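Local coordinates for general stress protein 26 (Bacillus anthracis, PDB 3EC6) that is of unknown function but binds flavin-adenine dinucleotide at its dimer interface and belongs to the pyridoxamine 5'-phosphate oxidase family, at residues Leu20-Arg24 and Lys51-Ile56; Glu75-Glu81 and Asp121-Asp127; Leu92-Trp97 and Asn112-Ile116. Residue numbers count along the deposited sequence, not the author numbering.

Contact 1 of 3, residues Leu20-Arg24 and Lys51-Ile56. With FAD (flavin-adenine dinucleotide), chain B.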
loop_
_atom_site.group_PDB
_atom_site.type_symbol
_atom_site.label_atom_id
_atom_site.label_comp_id
_atom_site.label_asym_id
_atom_site.label_seq_id
_atom_site.Cartn_x
_atom_site.Cartn_y
_atom_site.Cartn_z
ATOM N N LEU A 20 -3.960 2.258 3.039
ATOM C CA LEU A 20 -5.039 1.360 3.455
ATOM C C LEU A 20 -5.299 0.387 2.322
ATOM O O LEU A 20 -5.657 0.821 1.200
ATOM C CB LEU A 20 -6.306 2.203 3.686
ATOM C CG LEU A 20 -7.590 1.413 4.018
ATOM C CD1 LEU A 20 -7.429 0.573 5.318
ATOM C CD2 LEU A 20 -8.827 2.358 4.169
ATOM N N SER A 21 -5.131 -0.899 2.600
ATOM C CA SER A 21 -5.393 -1.918 1.556
ATOM C C SER A 21 -6.636 -2.720 1.935
ATOM O O SER A 21 -6.889 -3.050 3.097
ATOM C CB SER A 21 -4.210 -2.873 1.504
ATOM O OG SER A 21 -3.032 -2.096 1.253
ATOM N N THR A 22 -7.423 -3.041 0.917
ATOM C CA THR A 22 -8.663 -3.797 1.033
ATOM C C THR A 22 -8.690 -4.822 -0.084
ATOM O O THR A 22 -7.770 -4.872 -0.939
ATOM C CB THR A 22 -9.893 -2.857 0.826
ATOM O OG1 THR A 22 -9.675 -2.076 -0.379
ATOM C CG2 THR A 22 -10.065 -1.902 2.027
ATOM N N VAL A 23 -9.688 -5.723 -0.028
ATOM C CA VAL A 23 -9.948 -6.662 -1.128
ATOM C C VAL A 23 -11.182 -6.199 -1.885
ATOM O O VAL A 23 -12.196 -5.876 -1.252
ATOM C CB VAL A 23 -10.197 -8.076 -0.600
ATOM C CG1 VAL A 23 -10.482 -9.044 -1.786
ATOM C CG2 VAL A 23 -9.034 -8.541 0.212
ATOM N N ARG A 24 -11.081 -6.140 -3.215
ATOM C CA ARG A 24 -12.085 -5.512 -4.115
ATOM C C ARG A 24 -12.305 -6.537 -5.190
ATOM O O ARG A 24 -11.468 -6.710 -6.090
ATOM C CB ARG A 24 -11.563 -4.202 -4.740
ATOM C CG ARG A 24 -12.544 -3.543 -5.749
ATOM C CD ARG A 24 -12.205 -2.103 -6.099
ATOM N NE ARG A 24 -12.124 -1.306 -4.903
ATOM C CZ ARG A 24 -11.636 -0.064 -4.820
ATOM N NH1 ARG A 24 -11.220 0.593 -5.904
ATOM N NH2 ARG A 24 -11.609 0.516 -3.633
ATOM N N LYS A 51 -15.258 3.694 -2.940
ATOM C CA LYS A 51 -15.136 2.276 -3.233
ATOM C C LYS A 51 -14.495 1.530 -2.067
ATOM O O LYS A 51 -14.789 0.382 -1.873
ATOM C CB LYS A 51 -14.400 2.019 -4.552
ATOM C CG LYS A 51 -15.214 2.358 -5.794
ATOM C CD LYS A 51 -14.251 2.309 -7.015
ATOM C CE LYS A 51 -14.753 3.121 -8.207
ATOM N NZ LYS A 51 -15.993 2.524 -8.768
ATOM N N LYS A 52 -13.653 2.199 -1.277
ATOM C CA LYS A 52 -13.076 1.521 -0.103
ATOM C C LYS A 52 -14.182 1.133 0.859
ATOM O O LYS A 52 -14.115 0.106 1.500
ATOM C CB LYS A 52 -12.081 2.415 0.637
ATOM C CG LYS A 52 -10.918 2.886 -0.198
ATOM C CD LYS A 52 -10.086 1.707 -0.740
ATOM C CE LYS A 52 -8.820 1.504 -0.022
ATOM N NZ LYS A 52 -8.118 0.303 -0.543
ATOM N N ILE A 53 -15.223 1.956 0.934
ATOM C CA ILE A 53 -16.356 1.601 1.766
ATOM C C ILE A 53 -17.082 0.395 1.203
ATOM O O ILE A 53 -17.437 -0.497 1.950
ATOM C CB ILE A 53 -17.326 2.803 1.965
ATOM C CG1 ILE A 53 -16.629 4.049 2.571
ATOM C CG2 ILE A 53 -18.563 2.375 2.761
ATOM C CD1 ILE A 53 -16.031 3.890 3.928
ATOM N N THR A 54 -17.318 0.345 -0.124
ATOM C CA THR A 54 -17.902 -0.839 -0.730
ATOM C C THR A 54 -17.046 -2.096 -0.542
ATOM O O THR A 54 -17.591 -3.181 -0.320
ATOM C CB THR A 54 -18.135 -0.592 -2.236
ATOM O OG1 THR A 54 -18.951 0.580 -2.337
ATOM C CG2 THR A 54 -18.871 -1.777 -2.910
ATOM N N ASP A 55 -15.719 -1.916 -0.633
ATOM C CA ASP A 55 -14.772 -3.034 -0.433
ATOM C C ASP A 55 -15.044 -3.606 0.942
ATOM O O ASP A 55 -15.266 -4.825 1.073
ATOM C CB ASP A 55 -13.305 -2.611 -0.468
ATOM C CG ASP A 55 -12.837 -2.170 -1.813
ATOM O OD1 ASP A 55 -13.522 -2.446 -2.844
ATOM O OD2 ASP A 55 -11.766 -1.555 -1.845
ATOM N N ILE A 56 -15.013 -2.702 1.937
ATOM C CA ILE A 56 -15.110 -3.092 3.371
ATOM C C ILE A 56 -16.464 -3.760 3.556
ATOM O O ILE A 56 -16.557 -4.768 4.219
ATOM C CB ILE A 56 -14.793 -1.920 4.355
ATOM C CG1 ILE A 56 -13.291 -1.565 4.272
ATOM C CG2 ILE A 56 -15.216 -2.196 5.838
ATOM C CD1 ILE A 56 -12.897 -0.261 4.937
HETATM P PA FAD B . -12.861 6.002 -5.273
HETATM O O1A FAD B . -14.165 5.477 -4.693
HETATM O O2A FAD B . -12.883 7.488 -5.584
HETATM O O5B FAD B . -12.513 5.312 -6.719
HETATM C C5B FAD B . -11.235 5.573 -7.250
HETATM C C4B FAD B . -10.623 4.196 -7.399
HETATM O O4B FAD B . -11.284 3.528 -8.495
HETATM C C3B FAD B . -9.134 4.318 -7.706
HETATM O O3B FAD B . -8.349 4.062 -6.542
HETATM C C2B FAD B . -8.957 3.357 -8.882
HETATM O O2B FAD B . -8.562 2.076 -8.421
HETATM C C1B FAD B . -10.344 3.245 -9.518
HETATM N N9A FAD B . -10.516 4.229 -10.617
HETATM C C8A FAD B . -9.865 5.436 -10.736
HETATM N N7A FAD B . -10.276 6.046 -11.876
HETATM C C5A FAD B . -11.187 5.261 -12.481
HETATM C C6A FAD B . -11.899 5.438 -13.666
HETATM N N6A FAD B . -11.497 6.385 -14.528
HETATM N N1A FAD B . -12.773 4.437 -14.057
HETATM C C2A FAD B . -12.934 3.292 -13.280
HETATM N N3A FAD B . -12.218 3.130 -12.098
HETATM C C4A FAD B . -11.356 4.111 -11.706
HETATM N N1 FAD B . -9.038 10.220 0.439
HETATM C C2 FAD B . -9.898 10.213 1.518
HETATM O O2 FAD B . -11.088 10.030 1.244
HETATM N N3 FAD B . -9.437 10.347 2.807
HETATM C C4 FAD B . -8.096 10.544 3.054
HETATM O O4 FAD B . -7.685 10.669 4.244
HETATM C C4X FAD B . -7.203 10.624 1.966
HETATM N N5 FAD B . -5.857 10.837 2.214
HETATM C C5X FAD B . -4.994 10.918 1.129
HETATM C C6 FAD B . -3.636 11.160 1.413
HETATM C C7 FAD B . -2.765 11.205 0.321
HETATM C C7M FAD B . -1.306 11.474 0.607
HETATM C C8 FAD B . -3.227 11.019 -1.000
HETATM C C8M FAD B . -2.295 11.039 -2.202
HETATM C C9 FAD B . -4.574 10.729 -1.256
HETATM C C9A FAD B . -5.474 10.693 -0.174
HETATM N N10 FAD B . -6.819 10.433 -0.410
HETATM C C10 FAD B . -7.695 10.424 0.676
HETATM C "C1'" FAD B . -7.381 10.067 -1.744
HETATM C "C2'" FAD B . -7.522 8.553 -1.963
HETATM O "O2'" FAD B . -6.254 7.899 -1.858
HETATM C "C3'" FAD B . -8.030 8.336 -3.390
HETATM O "O3'" FAD B . -9.268 9.060 -3.499
HETATM C "C4'" FAD B . -8.249 6.859 -3.693
HETATM O "O4'" FAD B . -8.466 6.622 -5.122
HETATM C "C5'" FAD B . -9.459 6.326 -2.906
HETATM O "O5'" FAD B . -9.674 4.968 -3.260
HETATM P P FAD B . -11.223 4.558 -3.435
HETATM O O1P FAD B . -11.352 3.184 -4.083
HETATM O O2P FAD B . -12.029 4.799 -2.191
HETATM O O3P FAD B . -11.533 5.724 -4.488
#
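This is a buried, mainly polar contact between a strand and a helix, and it also holds the diphosphate of a bound FAD. Residues Leu-20 to Arg-24 lie on strand 17-24 of the antiparallel sheet. Residues Lys-51 to Ile-56 form the start of helix 51-58. The two axes approach to 7.6 Å at an angle of 65°. Arg-24 and Asp-55 are paired by a bidentate salt bridge: Arg-24 NE is 2.7 Å from Asp-55 OD1, and Arg-24 NH2 is 2.7 Å from Asp-55 OD2. Thr-22 OG1 donates to Asp-55 OD2 at 2.6 Å, so that oxygen accepts two bonds. Lys-52 NZ reaches back to the strand and donates to Thr-22 OG1 (2.8 Å) and Leu-20 O (3.1 Å). It also bonds to His-29 on the adjoining strand. The fold is the split beta-barrel of the FMN-binding clan, and here the helix N-terminus meets the phosphates. Lys-51 N donates to FAD O1A at 2.7 Å, and Lys-52 N to FAD O2P at 3.2 Å. Arg-24 NH2 adds a bond of 2.7 Å to FAD O1P, so the guanidinium links Asp-55 to the ligand. Deeper in, the contact turns apolar. Thr-22 CG2 lies 3.9 Å from Ile-56 CG1, and Leu-20 CG lies 4.2 Å from Lys-52 CE. Leu-20 and Ile-56 both pack on Ile-116 of strand 113-126. On the other side of the strand, Ser-21 OG bonds to Ser-30 of the second subunit.

Contact 2 of 3, residues Glu75-Glu81 and Asp121-Asp127. With FAD (flavin-adenine dinucleotide), chain C.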
loop_
_atom_site.group_PDB
_atom_site.type_symbol
_atom_site.label_atom_id
_atom_site.label_comp_id
_atom_site.label_asym_id
_atom_site.label_seq_id
_atom_site.Cartn_x
_atom_site.Cartn_y
_atom_site.Cartn_z
ATOM N N GLU A 75 13.693 3.795 7.636
ATOM C CA GLU A 75 12.802 4.409 8.602
ATOM C C GLU A 75 11.952 3.310 9.236
ATOM O O GLU A 75 11.626 2.330 8.580
ATOM C CB GLU A 75 11.849 5.349 7.863
ATOM C CG GLU A 75 12.557 6.481 7.098
ATOM C CD GLU A 75 11.705 7.104 5.981
ATOM O OE1 GLU A 75 10.686 6.517 5.551
ATOM O OE2 GLU A 75 12.073 8.207 5.516
ATOM N N ASP A 76 11.579 3.488 10.492
ATOM C CA ASP A 76 10.690 2.522 11.155
ATOM C C ASP A 76 9.254 2.713 10.722
ATOM O O ASP A 76 8.841 3.808 10.355
ATOM C CB ASP A 76 10.766 2.680 12.669
ATOM C CG ASP A 76 12.182 2.653 13.181
ATOM O OD1 ASP A 76 12.963 1.808 12.714
ATOM O OD2 ASP A 76 12.510 3.495 14.048
ATOM N N TYR A 77 8.478 1.642 10.791
ATOM C CA TYR A 77 7.069 1.744 10.489
ATOM C C TYR A 77 6.308 0.574 11.045
ATOM O O TYR A 77 6.908 -0.380 11.582
ATOM C CB TYR A 77 6.820 1.863 8.987
ATOM C CG TYR A 77 7.264 0.675 8.163
ATOM C CD1 TYR A 77 6.338 -0.249 7.692
ATOM C CD2 TYR A 77 8.618 0.532 7.791
ATOM C CE1 TYR A 77 6.763 -1.356 6.918
ATOM C CE2 TYR A 77 9.057 -0.540 7.018
ATOM C CZ TYR A 77 8.097 -1.456 6.561
ATOM O OH TYR A 77 8.512 -2.519 5.779
ATOM N N ILE A 78 4.989 0.622 10.873
ATOM C CA ILE A 78 4.148 -0.485 11.374
ATOM C C ILE A 78 3.278 -1.068 10.261
ATOM O O ILE A 78 2.985 -0.406 9.244
ATOM C CB ILE A 78 3.237 -0.083 12.563
ATOM C CG1 ILE A 78 2.228 0.993 12.141
ATOM C CG2 ILE A 78 4.070 0.344 13.819
ATOM C CD1 ILE A 78 1.213 1.276 13.277
ATOM N N GLU A 79 2.867 -2.304 10.465
ATOM C CA GLU A 79 1.869 -2.925 9.601
ATOM C C GLU A 79 0.754 -3.336 10.528
ATOM O O GLU A 79 1.013 -3.860 11.620
ATOM C CB GLU A 79 2.373 -4.254 9.040
ATOM C CG GLU A 79 3.380 -4.205 8.031
ATOM C CD GLU A 79 3.539 -5.636 7.454
ATOM O OE1 GLU A 79 2.515 -6.335 7.200
ATOM O OE2 GLU A 79 4.698 -6.038 7.265
ATOM N N VAL A 80 -0.473 -3.089 10.127
ATOM C CA VAL A 80 -1.630 -3.411 10.979
ATOM C C VAL A 80 -2.566 -4.301 10.183
ATOM O O VAL A 80 -2.864 -3.993 9.038
ATOM C CB VAL A 80 -2.378 -2.130 11.399
ATOM C CG1 VAL A 80 -3.615 -2.473 12.220
ATOM C CG2 VAL A 80 -1.413 -1.087 12.076
ATOM N N GLU A 81 -2.974 -5.419 10.785
ATOM C CA GLU A 81 -4.040 -6.292 10.246
ATOM C C GLU A 81 -5.238 -6.225 11.172
ATOM O O GLU A 81 -5.097 -6.312 12.390
ATOM C CB GLU A 81 -3.611 -7.761 10.203
ATOM C CG GLU A 81 -2.349 -8.040 9.388
ATOM C CD GLU A 81 -1.805 -9.436 9.632
ATOM O OE1 GLU A 81 -2.469 -10.274 10.285
ATOM O OE2 GLU A 81 -0.689 -9.712 9.179
ATOM N N ASP A 121 -6.037 -6.461 15.006
ATOM C CA ASP A 121 -5.782 -7.755 15.655
ATOM C C ASP A 121 -4.309 -7.884 15.882
ATOM O O ASP A 121 -3.898 -8.431 16.931
ATOM C CB ASP A 121 -6.284 -8.918 14.775
ATOM C CG ASP A 121 -7.818 -8.984 14.756
ATOM O OD1 ASP A 121 -8.420 -8.855 15.812
ATOM O OD2 ASP A 121 -8.449 -9.037 13.651
ATOM N N THR A 122 -3.492 -7.490 14.892
ATOM C CA THR A 122 -2.039 -7.672 15.012
ATOM C C THR A 122 -1.365 -6.388 14.531
ATOM O O THR A 122 -1.770 -5.836 13.503
ATOM C CB THR A 122 -1.534 -8.859 14.174
ATOM O OG1 THR A 122 -2.347 -10.004 14.493
ATOM C CG2 THR A 122 -0.051 -9.182 14.464
ATOM N N ILE A 123 -0.397 -5.886 15.315
ATOM C CA ILE A 123 0.411 -4.769 14.823
ATOM C C ILE A 123 1.845 -5.243 14.801
ATOM O O ILE A 123 2.392 -5.652 15.858
ATOM C CB ILE A 123 0.269 -3.509 15.682
ATOM C CG1 ILE A 123 -1.211 -3.045 15.696
ATOM C CG2 ILE A 123 1.227 -2.396 15.129
ATOM C CD1 ILE A 123 -1.438 -1.775 16.492
ATOM N N TYR A 124 2.475 -5.192 13.629
ATOM C CA TYR A 124 3.885 -5.537 13.495
ATOM C C TYR A 124 4.706 -4.254 13.504
ATOM O O TYR A 124 4.342 -3.280 12.860
ATOM C CB TYR A 124 4.148 -6.219 12.134
ATOM C CG TYR A 124 3.445 -7.514 11.991
ATOM C CD1 TYR A 124 3.983 -8.670 12.562
ATOM C CD2 TYR A 124 2.236 -7.592 11.307
ATOM C CE1 TYR A 124 3.332 -9.894 12.458
ATOM C CE2 TYR A 124 1.561 -8.842 11.193
ATOM C CZ TYR A 124 2.134 -9.970 11.784
ATOM O OH TYR A 124 1.503 -11.199 11.698
ATOM N N TYR A 125 5.810 -4.269 14.233
ATOM C CA TYR A 125 6.704 -3.103 14.260
ATOM C C TYR A 125 7.946 -3.456 13.492
ATOM O O TYR A 125 8.627 -4.470 13.821
ATOM C CB TYR A 125 7.042 -2.698 15.720
ATOM C CG TYR A 125 8.006 -1.543 15.769
ATOM C CD1 TYR A 125 7.571 -0.237 15.597
ATOM C CD2 TYR A 125 9.374 -1.790 15.923
ATOM C CE1 TYR A 125 8.501 0.832 15.586
ATOM C CE2 TYR A 125 10.287 -0.763 15.930
ATOM C CZ TYR A 125 9.839 0.534 15.759
ATOM O OH TYR A 125 10.836 1.494 15.780
ATOM N N ILE A 126 8.236 -2.644 12.456
ATOM C CA ILE A 126 9.320 -2.957 11.514
ATOM C C ILE A 126 10.421 -1.920 11.681
ATOM O O ILE A 126 10.239 -0.730 11.361
ATOM C CB ILE A 126 8.751 -3.041 10.086
ATOM C CG1 ILE A 126 7.643 -4.108 10.074
ATOM C CG2 ILE A 126 9.856 -3.297 9.038
ATOM C CD1 ILE A 126 6.593 -3.840 9.254
ATOM N N ASP A 127 11.516 -2.413 12.259
ATOM C CA ASP A 127 12.796 -1.746 12.578
ATOM C C ASP A 127 13.043 -1.343 14.017
ATOM O O ASP A 127 13.692 -2.093 14.749
ATOM C CB ASP A 127 13.223 -0.663 11.591
ATOM C CG ASP A 127 13.712 -1.258 10.327
ATOM O OD1 ASP A 127 13.679 -0.580 9.260
ATOM O OD2 ASP A 127 14.089 -2.453 10.415
HETATM P PA FAD C . 8.059 -12.053 4.361
HETATM O O1A FAD C . 7.948 -13.310 3.512
HETATM O O2A FAD C . 9.446 -11.819 4.931
HETATM O O5B FAD C . 7.103 -12.127 5.691
HETATM C C5B FAD C . 6.974 -10.942 6.440
HETATM C C4B FAD C . 5.484 -10.671 6.423
HETATM O O4B FAD C . 4.841 -11.646 7.271
HETATM C C3B FAD C . 5.202 -9.271 6.959
HETATM O O3B FAD C . 4.938 -8.359 5.894
HETATM C C2B FAD C . 4.067 -9.518 7.953
HETATM O O2B FAD C . 2.809 -9.324 7.328
HETATM C C1B FAD C . 4.198 -10.990 8.351
HETATM N N9A FAD C . 5.024 -11.149 9.574
HETATM C C8A FAD C . 6.011 -10.291 10.004
HETATM N N7A FAD C . 6.530 -10.766 11.164
HETATM C C5A FAD C . 5.905 -11.917 11.477
HETATM C C6A FAD C . 6.073 -12.780 12.559
HETATM N N6A FAD C . 6.762 -12.352 13.628
HETATM N N1A FAD C . 5.262 -13.900 12.630
HETATM C C2A FAD C . 4.313 -14.154 11.642
HETATM N N3A FAD C . 4.159 -13.285 10.567
HETATM C C4A FAD C . 4.952 -12.179 10.489
HETATM N N1 FAD C . 12.029 -6.452 0.129
HETATM C C2 FAD C . 12.382 -7.083 -1.046
HETATM O O2 FAD C . 12.450 -8.314 -0.986
HETATM N N3 FAD C . 12.588 -6.377 -2.208
HETATM C C4 FAD C . 12.494 -5.002 -2.219
HETATM O O4 FAD C . 12.689 -4.364 -3.293
HETATM C C4X FAD C . 12.202 -4.326 -1.016
HETATM N N5 FAD C . 12.122 -2.943 -1.024
HETATM C C5X FAD C . 11.837 -2.295 0.171
HETATM C C6 FAD C . 11.788 -0.889 0.136
HETATM C C7 FAD C . 11.466 -0.241 1.333
HETATM C C7M FAD C . 11.418 1.268 1.314
HETATM C C8 FAD C . 11.206 -0.966 2.516
HETATM C C8M FAD C . 10.829 -0.285 3.824
HETATM C C9 FAD C . 11.210 -2.367 2.517
HETATM C C9A FAD C . 11.547 -3.042 1.328
HETATM N N10 FAD C . 11.583 -4.431 1.315
HETATM C C10 FAD C . 11.940 -5.076 0.131
HETATM C "C1'" FAD C . 11.171 -5.291 2.464
HETATM C "C2'" FAD C . 9.719 -5.785 2.380
HETATM O "O2'" FAD C . 8.804 -4.686 2.343
HETATM C "C3'" FAD C . 9.424 -6.579 3.654
HETATM O "O3'" FAD C . 10.399 -7.635 3.713
HETATM C "C4'" FAD C . 8.015 -7.155 3.649
HETATM O "O4'" FAD C . 7.631 -7.674 4.963
HETATM C "C5'" FAD C . 7.904 -8.285 2.611
HETATM O "O5'" FAD C . 6.599 -8.842 2.675
HETATM P P FAD C . 6.548 -10.448 2.547
HETATM O O1P FAD C . 5.165 -10.980 2.908
HETATM O O2P FAD C . 7.152 -10.945 1.264
HETATM O O3P FAD C . 7.589 -10.693 3.739
HETATM O O HOH W 1 -4.228 -10.369 12.361
#
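The apolar centre lies on one face of an antiparallel strand pair. Ile-78 CB is 4.0 Å from Ile-123 CG2, Ile-78 CG2 is 4.0 Å from Tyr-125 CD1, and Val-80 CG2 is 4.1 Å from Ile-123 CG1. Helix 4-13 packs on this face. On the other face Ile-126 CB sits over the Tyr-77 ring, 3.9 Å from its centroid, a CH-pi contact. The backbones pair between these faces. Tyr-77 with Ile-126, Glu-79 with Tyr-124 and Glu-81 with Thr-122 are hydrogen-bonded pairs, with N-to-O distances of 2.8 to 3.2 Å. Asp-121 N also donates to Glu-81 O (2.8 Å), so Asp-121 and Thr-122 together face Glu-81 in a classic beta bulge. A water joins Glu-81 OE1 (2.7 Å) to Thr-122 OG1 (2.9 Å). At the polar edge, Glu-79 accepts a hydrogen bond from each hydroxyl of the adenosine ribose: FAD O3B to Glu-79 OE2 at 2.7 Å, and FAD O2B to Glu-79 OE1 at 3.0 Å. The adenine lies over one face of the Tyr-124 ring, with Tyr-124 CE1 3.4 Å from FAD C5A. This is the adenosine end of an FAD pocket shared between two subunits, built on the split beta-barrel of the FMN-binding clan.

Contact 3 of 3, residues Leu92-Trp97 and Asn112-Ile116; sequences LKNKFW and NYVLI
A short helix packs across a strand at a right angle. Residues 92-96 are helical, and Trp-97 is the first residue to leave helical angles. Residues 113-116 are extended. The axes cross at 91° with a closest approach of 9.2 Å. The nearest CA atoms are those of Lys-93 and Leu-115, 7.0 Å apart. Two strand side chains point at the helix, Tyr-113 and Leu-115. Leu-115 (m, t) is the smaller bump. Its CD1 fills a hollow formed by Leu-92 CB at 3.6 Å, Lys-93 CG at 4.0 Å and Phe-96 CD2 at 4.1 Å, and it meets the Phe-96 ring at its edge. Tyr-113 is the larger bump. Its chi1 is t (chi2 near 18°), which sends the ring out from the strand towards the helix. The ring fills the hollow lined by the Lys-93 side chain, the Lys-93 carbonyl and Trp-97. Lys-93 (m, t, p, t) lays its methylenes over one ring face, with CG 3.9 Å from the centroid, a CH-pi contact. Trp-97 (chi1 t) packs obliquely, with its CE3 3.8 Å from Tyr-113 CE2. At the ring tip, Tyr-113 OH donates to Lys-93 O at 2.7 Å. This is a connecting helix packed on its own sheet: it lies in the link between the antiparallel neighbours 77-87 and 113-126. Strand 41-47 also pairs with strand 113-126; its Ala-45 touches Tyr-113 and Leu-115, and its Tyr-43 meets Phe-96.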
loop_
_atom_site.group_PDB
_atom_site.type_symbol
_atom_site.label_atom_id
_atom_site.label_comp_id
_atom_site.label_asym_id
_atom_site.label_seq_id
_atom_site.Cartn_x
_atom_site.Cartn_y
_atom_site.Cartn_z
ATOM N N LEU A 92 -16.341 11.598 17.347
ATOM C CA LEU A 92 -15.094 11.248 16.664
ATOM C C LEU A 92 -14.941 12.023 15.364
ATOM O O LEU A 92 -13.844 12.492 15.048
ATOM C CB LEU A 92 -14.964 9.737 16.392
ATOM C CG LEU A 92 -14.819 8.912 17.640
ATOM C CD1 LEU A 92 -14.993 7.386 17.286
ATOM C CD2 LEU A 92 -13.498 9.191 18.317
ATOM N N LYS A 93 -16.032 12.198 14.603
ATOM C CA LYS A 93 -15.928 12.940 13.342
ATOM C C LYS A 93 -15.427 14.385 13.602
ATOM O O LYS A 93 -14.584 14.904 12.875
ATOM C CB LYS A 93 -17.289 12.970 12.610
ATOM C CG LYS A 93 -17.502 11.634 11.876
ATOM C CD LYS A 93 -18.906 11.428 11.409
ATOM C CE LYS A 93 -19.394 12.594 10.760
ATOM N NZ LYS A 93 -20.919 12.480 10.631
ATOM N N ASN A 94 -15.979 15.021 14.630
ATOM C CA ASN A 94 -15.583 16.389 14.949
ATOM C C ASN A 94 -14.172 16.429 15.525
ATOM O O ASN A 94 -13.424 17.376 15.261
ATOM C CB ASN A 94 -16.592 17.026 15.915
ATOM C CG ASN A 94 -17.956 17.251 15.275
ATOM O OD1 ASN A 94 -18.064 17.369 14.081
ATOM N ND2 ASN A 94 -19.006 17.338 16.103
ATOM N N LYS A 95 -13.786 15.383 16.254
ATOM C CA LYS A 95 -12.446 15.307 16.850
ATOM C C LYS A 95 -11.355 15.312 15.790
ATOM O O LYS A 95 -10.366 16.041 15.878
ATOM C CB LYS A 95 -12.343 14.066 17.761
ATOM C CG LYS A 95 -10.994 13.881 18.425
ATOM C CD LYS A 95 -11.065 12.677 19.412
ATOM C CE LYS A 95 -9.697 12.300 19.908
ATOM N NZ LYS A 95 -9.890 11.394 21.116
ATOM N N PHE A 96 -11.565 14.537 14.737
ATOM C CA PHE A 96 -10.519 14.317 13.732
ATOM C C PHE A 96 -10.608 15.326 12.601
ATOM O O PHE A 96 -9.696 15.372 11.791
ATOM C CB PHE A 96 -10.572 12.869 13.179
ATOM C CG PHE A 96 -10.370 11.847 14.241
ATOM C CD1 PHE A 96 -9.377 12.023 15.190
ATOM C CD2 PHE A 96 -11.151 10.684 14.249
ATOM C CE1 PHE A 96 -9.154 11.053 16.190
ATOM C CE2 PHE A 96 -10.951 9.706 15.251
ATOM C CZ PHE A 96 -9.985 9.904 16.216
ATOM N N TRP A 97 -11.711 16.078 12.517
ATOM C CA TRP A 97 -11.885 17.012 11.392
ATOM C C TRP A 97 -10.704 17.977 11.282
ATOM O O TRP A 97 -10.218 18.482 12.290
ATOM C CB TRP A 97 -13.195 17.802 11.479
ATOM C CG TRP A 97 -13.217 18.783 10.343
ATOM C CD1 TRP A 97 -12.896 20.121 10.406
ATOM C CD2 TRP A 97 -13.522 18.496 8.956
ATOM N NE1 TRP A 97 -12.984 20.667 9.141
ATOM C CE2 TRP A 97 -13.375 19.705 8.244
ATOM C CE3 TRP A 97 -13.938 17.345 8.262
ATOM C CZ2 TRP A 97 -13.590 19.789 6.858
ATOM C CZ3 TRP A 97 -14.174 17.439 6.878
ATOM C CH2 TRP A 97 -14.006 18.662 6.205
ATOM N N ASN A 112 -21.862 13.257 3.839
ATOM C CA ASN A 112 -21.002 12.282 3.196
ATOM C C ASN A 112 -19.770 11.866 4.017
ATOM O O ASN A 112 -19.114 10.906 3.652
ATOM C CB ASN A 112 -20.542 12.782 1.822
ATOM C CG ASN A 112 -21.733 12.976 0.865
ATOM O OD1 ASN A 112 -22.635 12.113 0.837
ATOM N ND2 ASN A 112 -21.732 14.039 0.082
ATOM N N TYR A 113 -19.484 12.584 5.112
ATOM C CA TYR A 113 -18.287 12.265 5.923
ATOM C C TYR A 113 -18.591 11.061 6.820
ATOM O O TYR A 113 -19.497 11.079 7.652
ATOM C CB TYR A 113 -17.982 13.516 6.755
ATOM C CG TYR A 113 -16.893 13.447 7.821
ATOM C CD1 TYR A 113 -15.921 12.424 7.822
ATOM C CD2 TYR A 113 -16.827 14.471 8.805
ATOM C CE1 TYR A 113 -14.961 12.385 8.776
ATOM C CE2 TYR A 113 -15.828 14.462 9.790
ATOM C CZ TYR A 113 -14.904 13.391 9.747
ATOM O OH TYR A 113 -13.913 13.378 10.706
ATOM N N VAL A 114 -17.809 10.018 6.643
ATOM C CA VAL A 114 -17.860 8.896 7.596
ATOM C C VAL A 114 -16.432 8.576 7.951
ATOM O O VAL A 114 -15.473 9.005 7.272
ATOM C CB VAL A 114 -18.526 7.631 6.988
ATOM C CG1 VAL A 114 -19.987 7.934 6.647
ATOM C CG2 VAL A 114 -17.769 7.142 5.724
ATOM N N LEU A 115 -16.287 7.798 9.010
ATOM C CA LEU A 115 -14.971 7.271 9.388
ATOM C C LEU A 115 -14.910 5.766 9.109
ATOM O O LEU A 115 -15.859 5.030 9.378
ATOM C CB LEU A 115 -14.683 7.507 10.880
ATOM C CG LEU A 115 -14.492 8.968 11.297
ATOM C CD1 LEU A 115 -14.576 9.042 12.833
ATOM C CD2 LEU A 115 -13.183 9.531 10.772
ATOM N N ILE A 116 -13.762 5.321 8.584
ATOM C CA ILE A 116 -13.478 3.887 8.604
ATOM C C ILE A 116 -12.702 3.605 9.904
ATOM O O ILE A 116 -11.686 4.228 10.171
ATOM C CB ILE A 116 -12.624 3.529 7.437
ATOM C CG1 ILE A 116 -13.358 3.807 6.138
ATOM C CG2 ILE A 116 -12.235 2.056 7.563
ATOM C CD1 ILE A 116 -12.456 3.589 4.883
#

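Contacts 1 and 3 touch within the chain. Ile-53 CD1 lies 3.5 Å from Ile-116 CG1, and Ile-56 CD1 lies 3.6 Å from Ile-116 CG2. The Tyr-113 side chain of contact 3 is about 8 Å from a bound FAD. Contacts 2 and 3 share strand 113-126, with centres 24 Å apart on opposite sides of the chain's centre. Contacts 1 and 2 have centres 20 Å apart and do not touch within one subunit. The dimer brings the two contacts to one FAD: the FAD held by contact 1 is also bonded by Glu-79 of the second subunit, and the FAD at contact 2 by Arg-24 and Lys-51 of the second subunit.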